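PDB 3QKC: geranyl diphosphate synthase small subunit from Antirrhinum majus, which serves as the regulatory, probably non-catalytic partner of a heterodimeric prenyltransferase, likely steering its large subunit towards the C10 product geranyl diphosphate. Local coordinates for the interface of chains A and B. Sequence-based numbering; all coordinates share one arbitrary frame. Chains: chain A/B, Geranyl diphosphate synthase small subunit.

The interface of chains A and B. Residues chain A 149-150, 154-155, 157-158; chain B 33, 37, 110, 113-114.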
# COMPACT_ATOMS: atom_id res chain seq x y z
N GLY A 149 3.45 7.07 -3.04
CA GLY A 149 3.10 7.08 -4.47
C GLY A 149 3.57 8.20 -5.37
O GLY A 149 4.71 8.67 -5.28
N SER A 150 2.66 8.61 -6.26
CA SER A 150 2.91 9.59 -7.33
C SER A 150 3.21 11.02 -6.87
O SER A 150 3.70 11.84 -7.65
CB SER A 150 1.70 9.64 -8.28
OG SER A 150 1.08 8.36 -8.40
N VAL A 154 7.76 7.36 -5.28
CA VAL A 154 7.77 6.73 -6.60
C VAL A 154 7.96 7.79 -7.71
O VAL A 154 8.59 7.51 -8.73
CB VAL A 154 6.51 5.79 -6.78
CG1 VAL A 154 6.25 5.47 -8.21
CG2 VAL A 154 6.69 4.45 -5.96
N GLU A 155 7.45 9.00 -7.49
CA GLU A 155 7.75 10.15 -8.36
C GLU A 155 9.27 10.38 -8.36
O GLU A 155 9.90 10.45 -9.41
CB GLU A 155 7.04 11.43 -7.88
CG GLU A 155 6.17 12.19 -8.92
CD GLU A 155 6.89 12.66 -10.18
OE1 GLU A 155 6.94 13.90 -10.43
OE2 GLU A 155 7.37 11.79 -10.96
N GLN A 157 11.74 8.28 -7.42
CA GLN A 157 12.46 7.18 -8.02
C GLN A 157 12.37 7.22 -9.56
O GLN A 157 13.35 6.90 -10.25
CB GLN A 157 11.96 5.84 -7.50
CG GLN A 157 12.06 5.62 -5.98
CD GLN A 157 11.38 4.32 -5.57
OE1 GLN A 157 10.53 3.82 -6.29
NE2 GLN A 157 11.77 3.76 -4.44
N TYR A 158 11.21 7.61 -10.08
CA TYR A 158 10.99 7.79 -11.53
C TYR A 158 12.03 8.76 -12.12
O TYR A 158 12.68 8.43 -13.10
CB TYR A 158 9.54 8.22 -11.84
CG TYR A 158 9.19 8.41 -13.32
CD1 TYR A 158 9.31 9.67 -13.95
CD2 TYR A 158 8.74 7.34 -14.09
CE1 TYR A 158 8.99 9.84 -15.31
CE2 TYR A 158 8.42 7.49 -15.43
CZ TYR A 158 8.55 8.74 -16.04
OH TYR A 158 8.22 8.87 -17.37
N VAL B 33 5.02 9.03 -13.44
CA VAL B 33 4.56 7.66 -13.26
C VAL B 33 3.13 7.47 -13.75
O VAL B 33 2.69 6.34 -13.91
CB VAL B 33 4.68 7.14 -11.79
CG1 VAL B 33 6.09 6.61 -11.54
CG2 VAL B 33 4.26 8.21 -10.75
N MET B 37 1.28 4.21 -15.14
CA MET B 37 0.19 3.86 -14.20
C MET B 37 -1.13 3.69 -14.94
O MET B 37 -1.89 2.73 -14.70
CB MET B 37 0.02 4.89 -13.07
CG MET B 37 -0.92 4.44 -11.93
SD MET B 37 -1.12 5.63 -10.56
CE MET B 37 0.60 6.05 -10.27
N LEU B 110 8.44 0.52 -10.10
CA LEU B 110 7.95 1.78 -9.52
C LEU B 110 6.46 1.94 -9.64
O LEU B 110 5.79 2.39 -8.70
CB LEU B 110 8.57 2.99 -10.24
CG LEU B 110 10.07 2.98 -10.30
CD1 LEU B 110 10.64 4.27 -10.92
CD2 LEU B 110 10.55 2.75 -8.89
N ASP B 113 4.56 -0.18 -7.30
CA ASP B 113 4.64 0.36 -5.95
C ASP B 113 3.77 1.58 -5.75
O ASP B 113 3.28 1.80 -4.64
CB ASP B 113 6.08 0.67 -5.57
CG ASP B 113 6.89 -0.58 -5.38
OD1 ASP B 113 6.30 -1.68 -5.42
OD2 ASP B 113 8.11 -0.48 -5.19
N GLY B 114 3.60 2.38 -6.81
CA GLY B 114 2.72 3.55 -6.75
C GLY B 114 1.26 3.15 -6.76
O GLY B 114 0.46 3.73 -6.04
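A:Val154, on helix 153-160, points its two methyls at chain B, where the backbone of helix 105-124 and the side chain of B:Val33 receive them. This apolar patch is part of a two-fold symmetric interface between two small-subunit copies; the homodimer may not be the form present in the plant, where such subunits pair with a large subunit. CG1 of A:Val154, anti to its backbone N (chi1 162°), meets CG1 of B:Val33 at 3.5 Å, the two side chains crossing at about a right angle. The carbonyl O of B:Leu110 lies against both methyls of A:Val154, 3.2 Å from CG1 and 3.6 Å from CG2. CG2 of A:Val154 also lies 3.8 Å from the amide N of B:Gly114, with CB of B:Asp113 beside it.

B:Leu110 extends from the same helix towards A:Gln157 and A:Tyr158. Its CB touches CG1 of A:Val154 at 4.0 Å; beyond it, CG leads to a fork. CD1 reaches the chain A backbone, 3.6 Å from CA of A:Tyr158, while CD2 lies 3.7 Å from CB of A:Gln157, whose extended side chain crosses the leucine obliquely. An alanine at B:Leu110 would probably open a gap beside A:Gln157 and A:Tyr158, leaving the glutamine's aliphatic stem without its apolar mate and freer to turn.

B:Val33 fills the angle between A:Val154, A:Tyr158 and A:Ser150. Its CG2 faces A:Ser150, whereas CG1 turns towards the tyrosine, whose side chain runs past the valine in the opposite direction. No hydrogen bond or salt bridge crosses this patch, so shape and burial of carbon surface carry the contact here. The tyrosine ring also presents one face to the B:Val33 backbone, with the amide N 4.0 Å above the ring plane, over its centre.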